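Local atomic coordinates of catalase (Corynebacterium glutamicum, PDB entry 4B7H), a protein that breaks down hydrogen peroxide to water and oxygen at a haem iron, is inhibited by nitric oxide, and carries bound NADPH. Residues N285-P290 against Q299-L304; F291-T296 against D342-A347. All blocks are in the same frame, centred on the assembly; numbering follows the deposited sequence.

Interaction 1 of 2, residues N285-P290 against Q299-L304. With NDP (NADPH dihydro-nicotinamide-adenine-dinucleotide phosphate), chain H.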
loop_
_atom_site.group_PDB
_atom_site.type_symbol
_atom_site.label_atom_id
_atom_site.label_comp_id
_atom_site.label_asym_id
_atom_site.label_seq_id
_atom_site.Cartn_x
_atom_site.Cartn_y
_atom_site.Cartn_z
ATOM N N ASN A 285 23.586 -30.951 29.749
ATOM C CA ASN A 285 23.250 -32.238 30.359
ATOM C C ASN A 285 21.796 -32.396 30.815
ATOM O O ASN A 285 21.448 -33.405 31.431
ATOM C CB ASN A 285 24.204 -32.551 31.519
ATOM C CG ASN A 285 25.645 -32.721 31.066
ATOM O OD1 ASN A 285 25.915 -33.306 30.016
ATOM N ND2 ASN A 285 26.575 -32.203 31.857
ATOM N N TYR A 286 20.939 -31.421 30.514
ATOM C CA TYR A 286 19.533 -31.579 30.884
ATOM C C TYR A 286 18.940 -32.769 30.129
ATOM O O TYR A 286 19.355 -33.067 29.002
ATOM C CB TYR A 286 18.717 -30.301 30.635
ATOM C CG TYR A 286 17.350 -30.358 31.294
ATOM C CD1 TYR A 286 17.228 -30.709 32.632
ATOM C CD2 TYR A 286 16.190 -30.073 30.581
ATOM C CE1 TYR A 286 15.996 -30.781 33.243
ATOM C CE2 TYR A 286 14.946 -30.143 31.187
ATOM C CZ TYR A 286 14.859 -30.493 32.519
ATOM O OH TYR A 286 13.634 -30.568 33.135
ATOM N N ARG A 287 17.999 -33.467 30.758
ATOM C CA ARG A 287 17.414 -34.672 30.159
ATOM C C ARG A 287 16.695 -34.380 28.837
ATOM O O ARG A 287 16.570 -35.265 27.983
ATOM C CB ARG A 287 16.481 -35.382 31.154
ATOM C CG ARG A 287 15.270 -34.551 31.558
ATOM C CD ARG A 287 14.400 -35.239 32.604
ATOM N NE ARG A 287 13.745 -36.431 32.077
ATOM C CZ ARG A 287 12.647 -36.967 32.604
ATOM N NH1 ARG A 287 12.085 -36.410 33.672
ATOM N NH2 ARG A 287 12.108 -38.055 32.063
ATOM N N TRP A 288 16.224 -33.141 28.681
ATOM C CA TRP A 288 15.622 -32.675 27.431
ATOM C C TRP A 288 16.444 -31.541 26.837
ATOM O O TRP A 288 17.126 -30.811 27.564
ATOM C CB TRP A 288 14.180 -32.206 27.663
ATOM C CG TRP A 288 13.242 -33.338 27.893
ATOM C CD1 TRP A 288 12.949 -34.347 27.019
ATOM C CD2 TRP A 288 12.479 -33.603 29.084
ATOM N NE1 TRP A 288 12.046 -35.215 27.590
ATOM C CE2 TRP A 288 11.737 -34.779 28.851
ATOM C CE3 TRP A 288 12.340 -32.950 30.309
ATOM C CZ2 TRP A 288 10.873 -35.323 29.811
ATOM C CZ3 TRP A 288 11.479 -33.488 31.258
ATOM C CH2 TRP A 288 10.761 -34.664 31.005
ATOM N N ASN A 289 16.380 -31.374 25.519
ATOM C CA ASN A 289 17.040 -30.227 24.904
ATOM C C ASN A 289 16.381 -28.954 25.429
ATOM O O ASN A 289 15.167 -28.785 25.293
ATOM C CB ASN A 289 16.932 -30.294 23.382
ATOM C CG ASN A 289 17.726 -29.194 22.688
ATOM O OD1 ASN A 289 17.516 -28.008 22.938
ATOM N ND2 ASN A 289 18.640 -29.589 21.807
ATOM N N PRO A 290 17.171 -28.059 26.048
ATOM C CA PRO A 290 16.568 -26.916 26.742
ATOM C C PRO A 290 16.118 -25.796 25.805
ATOM O O PRO A 290 15.504 -24.842 26.274
ATOM C CB PRO A 290 17.691 -26.440 27.672
ATOM C CG PRO A 290 18.942 -26.858 26.995
ATOM C CD PRO A 290 18.627 -28.147 26.282
ATOM N N GLN A 299 9.131 -28.445 36.338
ATOM C CA GLN A 299 9.117 -27.576 37.508
ATOM C C GLN A 299 9.650 -28.291 38.745
ATOM O O GLN A 299 9.890 -27.666 39.779
ATOM C CB GLN A 299 7.714 -27.007 37.733
ATOM C CG GLN A 299 7.314 -26.066 36.595
ATOM C CD GLN A 299 5.823 -25.858 36.467
ATOM O OE1 GLN A 299 5.082 -26.756 36.052
ATOM N NE2 GLN A 299 5.376 -24.660 36.793
ATOM N N LYS A 300 9.853 -29.601 38.629
ATOM C CA LYS A 300 10.529 -30.350 39.683
ATOM C C LYS A 300 12.034 -30.123 39.601
ATOM O O LYS A 300 12.733 -30.185 40.608
ATOM C CB LYS A 300 10.215 -31.841 39.579
ATOM C CG LYS A 300 8.733 -32.144 39.489
ATOM C CD LYS A 300 8.463 -33.630 39.634
ATOM C CE LYS A 300 7.136 -34.019 39.001
ATOM N NZ LYS A 300 6.718 -35.399 39.393
ATOM N N ASP A 301 12.530 -29.866 38.394
ATOM C CA ASP A 301 13.944 -29.589 38.197
ATOM C C ASP A 301 14.235 -28.100 38.367
ATOM O O ASP A 301 15.266 -27.721 38.924
ATOM C CB ASP A 301 14.390 -30.064 36.810
ATOM C CG ASP A 301 14.210 -31.563 36.615
ATOM O OD1 ASP A 301 14.492 -32.337 37.561
ATOM O OD2 ASP A 301 13.792 -31.971 35.504
ATOM N N TYR A 302 13.314 -27.267 37.886
ATOM C CA TYR A 302 13.474 -25.818 37.911
ATOM C C TYR A 302 12.183 -25.181 38.405
ATOM O O TYR A 302 11.296 -24.864 37.610
ATOM C CB TYR A 302 13.880 -25.303 36.520
ATOM C CG TYR A 302 15.216 -25.876 36.124
ATOM C CD1 TYR A 302 16.391 -25.350 36.649
ATOM C CD2 TYR A 302 15.304 -26.978 35.282
ATOM C CE1 TYR A 302 17.623 -25.889 36.326
ATOM C CE2 TYR A 302 16.535 -27.528 34.958
ATOM C CZ TYR A 302 17.689 -26.974 35.481
ATOM O OH TYR A 302 18.913 -27.521 35.163
ATOM N N PRO A 303 12.056 -25.030 39.736
ATOM C CA PRO A 303 10.822 -24.473 40.305
ATOM C C PRO A 303 10.621 -23.017 39.907
ATOM O O PRO A 303 11.561 -22.360 39.475
ATOM C CB PRO A 303 11.054 -24.568 41.820
ATOM C CG PRO A 303 12.122 -25.595 41.988
ATOM C CD PRO A 303 13.002 -25.457 40.782
ATOM N N LEU A 304 9.405 -22.512 40.059
ATOM C CA LEU A 304 9.141 -21.117 39.746
ATOM C C LEU A 304 9.737 -20.201 40.813
ATOM O O LEU A 304 9.572 -20.440 42.015
ATOM C CB LEU A 304 7.641 -20.876 39.587
ATOM C CG LEU A 304 6.946 -21.770 38.549
ATOM C CD1 LEU A 304 5.482 -21.373 38.395
ATOM C CD2 LEU A 304 7.668 -21.776 37.191
HETATM P PA NDP H . 4.505 -30.462 37.492
HETATM O O1A NDP H . 3.605 -31.351 38.267
HETATM O O2A NDP H . 5.485 -29.739 38.351
HETATM O O5B NDP H . 3.599 -29.410 36.692
HETATM C C5B NDP H . 2.486 -29.849 35.951
HETATM C C4B NDP H . 1.901 -28.618 35.279
HETATM O O4B NDP H . 0.790 -29.007 34.483
HETATM C C3B NDP H . 1.411 -27.603 36.314
HETATM O O3B NDP H . 1.792 -26.297 35.923
HETATM C C2B NDP H . -0.094 -27.795 36.263
HETATM O O2B NDP H . -0.863 -26.686 36.684
HETATM C C1B NDP H . -0.277 -28.144 34.793
HETATM N N9A NDP H . -1.620 -28.672 34.480
HETATM C C8A NDP H . -2.567 -29.125 35.364
HETATM N N7A NDP H . -3.668 -29.494 34.671
HETATM C C5A NDP H . -3.441 -29.278 33.352
HETATM C C6A NDP H . -4.225 -29.478 32.217
HETATM N N6A NDP H . -5.542 -29.642 32.334
HETATM N N1A NDP H . -3.705 -29.168 30.982
HETATM C C2A NDP H . -2.428 -28.654 30.869
HETATM N N3A NDP H . -1.658 -28.454 31.997
HETATM C C4A NDP H . -2.158 -28.760 33.220
HETATM O O3 NDP H . 5.230 -31.353 36.350
HETATM P PN NDP H . 6.294 -30.795 35.268
HETATM O O1N NDP H . 6.537 -29.338 35.466
HETATM O O2N NDP H . 7.423 -31.757 35.267
HETATM O O5D NDP H . 5.520 -30.986 33.869
HETATM C C5D NDP H . 4.754 -32.152 33.633
HETATM C C4D NDP H . 3.866 -31.932 32.426
HETATM O O4D NDP H . 2.970 -30.877 32.708
HETATM C C3D NDP H . 4.676 -31.506 31.211
HETATM O O3D NDP H . 5.059 -32.624 30.424
HETATM C C2D NDP H . 3.731 -30.558 30.492
HETATM O O2D NDP H . 2.974 -31.274 29.556
HETATM C C1D NDP H . 2.773 -30.053 31.565
HETATM N N1N NDP H . 3.026 -28.636 31.906
HETATM C C2N NDP H . 4.309 -28.237 32.148
HETATM C C3N NDP H . 4.627 -26.929 32.478
HETATM C C7N NDP H . 6.065 -26.591 32.706
HETATM O O7N NDP H . 6.498 -25.292 32.423
HETATM N N7N NDP H . 6.906 -27.522 33.144
HETATM C C4N NDP H . 3.574 -25.848 32.597
HETATM C C5N NDP H . 2.203 -26.391 32.313
HETATM C C6N NDP H . 1.995 -27.732 31.984
HETATM P P2B NDP H . -1.393 -26.580 38.207
HETATM O O1X NDP H . -2.175 -27.840 38.516
HETATM O O2X NDP H . -0.191 -26.442 39.116
HETATM O O3X NDP H . -2.274 -25.346 38.284
HETATM O O HOH W 1 12.681 -34.351 35.448
#

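Interaction 2 of 2, residues F291-T296 against D342-A347. With HEM (protoporphyrin IX containing Fe), chain E.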
loop_
_atom_site.group_PDB
_atom_site.type_symbol
_atom_site.label_atom_id
_atom_site.label_comp_id
_atom_site.label_asym_id
_atom_site.label_seq_id
_atom_site.Cartn_x
_atom_site.Cartn_y
_atom_site.Cartn_z
ATOM N N PHE A 291 16.405 -25.933 24.513
ATOM C CA PHE A 291 16.100 -24.904 23.518
ATOM C C PHE A 291 15.016 -25.340 22.531
ATOM O O PHE A 291 14.680 -24.596 21.612
ATOM C CB PHE A 291 17.372 -24.535 22.749
ATOM C CG PHE A 291 18.553 -24.255 23.637
ATOM C CD1 PHE A 291 18.491 -23.254 24.603
ATOM C CD2 PHE A 291 19.725 -24.990 23.505
ATOM C CE1 PHE A 291 19.585 -22.992 25.421
ATOM C CE2 PHE A 291 20.821 -24.733 24.320
ATOM C CZ PHE A 291 20.748 -23.732 25.277
ATOM N N ASP A 292 14.499 -26.556 22.713
ATOM C CA ASP A 292 13.442 -27.126 21.879
ATOM C C ASP A 292 12.115 -26.662 22.448
ATOM O O ASP A 292 11.739 -27.054 23.555
ATOM C CB ASP A 292 13.540 -28.658 21.924
ATOM C CG ASP A 292 12.452 -29.364 21.117
ATOM O OD1 ASP A 292 11.504 -28.712 20.617
ATOM O OD2 ASP A 292 12.541 -30.606 20.987
ATOM N N LEU A 293 11.421 -25.801 21.703
ATOM C CA LEU A 293 10.158 -25.228 22.154
ATOM C C LEU A 293 9.105 -26.275 22.523
ATOM O O LEU A 293 8.253 -26.025 23.393
ATOM C CB LEU A 293 9.622 -24.292 21.071
ATOM C CG LEU A 293 8.294 -23.580 21.313
ATOM C CD1 LEU A 293 8.340 -22.728 22.589
ATOM C CD2 LEU A 293 7.952 -22.742 20.089
ATOM N N THR A 294 9.176 -27.449 21.890
ATOM C CA THR A 294 8.238 -28.533 22.184
ATOM C C THR A 294 8.546 -29.248 23.504
ATOM O O THR A 294 7.823 -30.169 23.897
ATOM C CB THR A 294 8.181 -29.579 21.033
ATOM O OG1 THR A 294 9.409 -30.323 20.991
ATOM C CG2 THR A 294 7.936 -28.906 19.683
ATOM N N LYS A 295 9.617 -28.830 24.179
ATOM C CA LYS A 295 10.005 -29.405 25.470
ATOM C C LYS A 295 9.895 -28.369 26.580
ATOM O O LYS A 295 10.573 -27.335 26.543
ATOM C CB LYS A 295 11.450 -29.914 25.431
ATOM C CG LYS A 295 11.746 -30.905 24.318
ATOM C CD LYS A 295 11.026 -32.221 24.545
ATOM C CE LYS A 295 11.435 -33.248 23.506
ATOM N NZ LYS A 295 10.958 -32.868 22.150
ATOM N N THR A 296 9.050 -28.635 27.570
ATOM C CA THR A 296 9.030 -27.810 28.772
ATOM C C THR A 296 10.159 -28.222 29.715
ATOM O O THR A 296 10.655 -29.358 29.649
ATOM C CB THR A 296 7.683 -27.913 29.507
ATOM O OG1 THR A 296 7.327 -29.291 29.685
ATOM C CG2 THR A 296 6.593 -27.218 28.713
ATOM N N ASP A 342 16.758 -21.456 20.054
ATOM C CA ASP A 342 15.433 -21.962 19.728
ATOM C C ASP A 342 15.110 -21.423 18.329
ATOM O O ASP A 342 14.959 -20.210 18.141
ATOM C CB ASP A 342 14.450 -21.456 20.792
ATOM C CG ASP A 342 13.008 -21.825 20.512
ATOM O OD1 ASP A 342 12.606 -21.958 19.334
ATOM O OD2 ASP A 342 12.253 -21.950 21.498
ATOM N N ARG A 343 15.023 -22.315 17.341
ATOM C CA ARG A 343 14.866 -21.887 15.952
ATOM C C ARG A 343 13.522 -21.209 15.697
ATOM O O ARG A 343 13.409 -20.368 14.798
ATOM C CB ARG A 343 15.061 -23.059 14.985
ATOM C CG ARG A 343 16.421 -23.715 15.096
ATOM C CD ARG A 343 16.527 -24.897 14.169
ATOM N NE ARG A 343 17.710 -25.677 14.492
ATOM C CZ ARG A 343 17.967 -26.866 13.963
ATOM N NH1 ARG A 343 17.120 -27.385 13.085
ATOM N NH2 ARG A 343 19.058 -27.535 14.319
ATOM N N MET A 344 12.500 -21.584 16.464
ATOM C CA MET A 344 11.207 -20.916 16.351
ATOM C C MET A 344 11.360 -19.461 16.769
ATOM O O MET A 344 10.951 -18.546 16.044
ATOM C CB MET A 344 10.159 -21.626 17.206
ATOM C CG MET A 344 9.800 -23.023 16.696
ATOM S SD MET A 344 8.655 -23.005 15.311
ATOM C CE MET A 344 7.146 -22.658 16.206
ATOM N N LEU A 345 11.971 -19.246 17.930
ATOM C CA LEU A 345 12.224 -17.899 18.420
ATOM C C LEU A 345 13.018 -17.087 17.399
ATOM O O LEU A 345 12.675 -15.937 17.107
ATOM C CB LEU A 345 12.956 -17.941 19.760
ATOM C CG LEU A 345 13.400 -16.589 20.324
ATOM C CD1 LEU A 345 12.207 -15.628 20.491
ATOM C CD2 LEU A 345 14.164 -16.817 21.637
ATOM N N GLN A 346 14.059 -17.683 16.824
ATOM C CA GLN A 346 14.909 -16.937 15.903
ATOM C C GLN A 346 14.153 -16.513 14.640
ATOM O O GLN A 346 14.352 -15.412 14.133
ATOM C CB GLN A 346 16.202 -17.709 15.610
ATOM C CG GLN A 346 17.005 -17.922 16.890
ATOM C CD GLN A 346 18.505 -17.985 16.691
ATOM O OE1 GLN A 346 19.022 -17.832 15.578
ATOM N NE2 GLN A 346 19.224 -18.205 17.790
ATOM N N ALA A 347 13.264 -17.368 14.146
ATOM C CA ALA A 347 12.398 -16.981 13.035
ATOM C C ALA A 347 11.435 -15.855 13.436
ATOM O O ALA A 347 11.225 -14.911 12.668
ATOM C CB ALA A 347 11.629 -18.187 12.506
HETATM C CHA HEM E . 1.203 -13.119 16.046
HETATM C CHB HEM E . 4.836 -15.108 13.522
HETATM C CHC HEM E . 5.121 -18.624 16.838
HETATM C CHD HEM E . 2.678 -15.784 19.863
HETATM C C1A HEM E . 2.142 -13.356 15.072
HETATM C C2A HEM E . 2.388 -12.524 13.910
HETATM C C3A HEM E . 3.405 -13.076 13.231
HETATM C C4A HEM E . 3.825 -14.267 13.927
HETATM C CMA HEM E . 4.064 -12.585 11.937
HETATM C CAA HEM E . 1.611 -11.234 13.564
HETATM C CBA HEM E . 2.266 -10.050 14.261
HETATM C CGA HEM E . 1.692 -8.727 13.829
HETATM O O1A HEM E . 1.573 -7.839 14.711
HETATM O O2A HEM E . 1.357 -8.535 12.632
HETATM C C1B HEM E . 5.223 -16.254 14.178
HETATM C C2B HEM E . 6.213 -17.203 13.721
HETATM C C3B HEM E . 6.268 -18.192 14.636
HETATM C C4B HEM E . 5.337 -17.872 15.696
HETATM C CMB HEM E . 7.000 -17.058 12.402
HETATM C CAB HEM E . 7.157 -19.450 14.685
HETATM C CBB HEM E . 8.355 -19.499 14.105
HETATM C C1C HEM E . 4.631 -18.086 18.015
HETATM C C2C HEM E . 4.908 -18.524 19.375
HETATM C C3C HEM E . 4.217 -17.720 20.203
HETATM C C4C HEM E . 3.514 -16.753 19.389
HETATM C CMC HEM E . 5.818 -19.719 19.752
HETATM C CAC HEM E . 4.173 -17.683 21.750
HETATM C CBC HEM E . 5.200 -18.091 22.515
HETATM C C1D HEM E . 2.010 -14.868 19.099
HETATM C C2D HEM E . 1.064 -13.947 19.641
HETATM C C3D HEM E . 0.599 -13.116 18.476
HETATM C C4D HEM E . 1.317 -13.601 17.329
HETATM C CMD HEM E . 0.607 -13.837 21.094
HETATM C CAD HEM E . -0.403 -11.975 18.558
HETATM C CBD HEM E . 0.309 -10.749 19.127
HETATM C CGD HEM E . -0.751 -9.699 19.275
HETATM O O1D HEM E . -0.691 -8.658 18.573
HETATM O O2D HEM E . -1.684 -9.913 20.089
HETATM N NA HEM E . 3.042 -14.412 15.063
HETATM N NB HEM E . 4.704 -16.686 15.379
HETATM N NC HEM E . 3.778 -16.994 18.061
HETATM N ND HEM E . 2.135 -14.649 17.730
HETATM FE FE HEM E . 3.372 -15.717 16.554
HETATM O O HOH W 2 12.120 -24.722 19.101
#

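Interaction 1 of 2, residues N285-P290 against Q299-L304
The carboxylate oxygen OD2 of Asp301 is gripped by two donors: the phenol OH of Tyr286 at 2.8 Å and a water that donates to OD2 at 2.6 Å. That water accepts in turn from Arg287 NH1 at 2.8 Å, bridging guanidinium and carboxylate, whose charged atoms NH1 and OD2 stay 5.1 Å apart. The phenol meets the OD2 lone pair that faces away from the other oxygen, and the Tyr286 ring stands nearly upright to the carboxylate, 85° between planes. With chi1 at -167°, CG of Tyr286 lies anti to its backbone N, which carries the ring across to 299-304. There Tyr302 completes an offset edge-to-face pair, its edge turned to the Tyr286 face, with ring centroids 5.6 Å apart and planes at 67°. Beyond the contact, Arg287 forms a salt bridge with Asp449, Tyr302 OH bonds to Asp282, and Tyr286 OH also accepts from Ser298 N. Two residues before Asp301, Gln299 N donates almost straight to O1N of NADPH, at 2.9 Å. The phenol therefore ties both Asp301 and Ser298, consistent with a loop held in place beside the cofactor's pyrophosphate, while the water-mediated Arg287 link probably adds a screened attraction.

Interaction 2 of 2, residues F291-T296 against D342-A347
Segment 291-296 comes nearest to 342-347 at the CA atoms of Phe291 and Asp342, 4.8 Å apart, where a loop with a type I turn from Asp292 to Lys295 meets the start of a helix. Phe291 O lies 3.3 Å from Asp342 CA in a CA-H...O contact, and it also touches the Asp342 CB. Asp342 is the N-cap: its OD1 accepts from Leu345 N at 3.1 Å, from well above the carboxylate plane, and more weakly from Met344 N. A water accepts from Leu293 N and donates a weak bond to the same OD1, so the loop backbone is linked to the cap through a single water. The other oxygen, OD2, bonds to His212 ND1 and packs against Leu293 CB.

The apolar part of the contact is made by Leu293 and Met344. Leu293 CG sits anti to the backbone N (chi1 179°), and the branch CD2 reaches Met344 CB at 3.8 Å, the two side chains crossing at about a right angle. The same CD2 lies 3.7 Å from the haem methyl CMC, while Met344, bent at chi2 and chi3, brings SD to 3.7 Å from the vinyl carbon CBB. Both residues thus line the haem pocket as apolar wall.

Within the turn, Asp292 OD1 takes Thr294 N and Thr294 OG1 from one face of its carboxylate, the former closing an Asx turn, and OD2 forms salt bridges with Lys295 NZ and Arg150. These bonds are consistent with a fixed turn, from which Leu293 extends toward the helix.

The contact is buried: its loop runs between strands 270-279 and 305-314, helix 343-359 begins just after its N-cap, Asp342, Phe147 packs on both Leu293 and Met344, and Gln42 of a second subunit packs on Phe291.

In the fold
Interactions 1 and 2 have centres 15 Å apart, and their segments alternate along the chain: 285-290, 291-296, 299-304, then 342-347. The first three belong to the single long connection between strands 270-279 and 305-314, neighbours in the antiparallel sheet; the fourth opens helix 343-359. The two contacts touch directly, Trp288 CD1 packing on Lys295 CD at 3.8 Å. Interaction 1 lies farther out, about 24 Å from the chain centre against about 15 Å for interaction 2. One connection therefore reaches both cofactors, with Thr296 and Gln299 in the NADPH pocket and Leu293 in the haem pocket, so it lies against both cofactor sites.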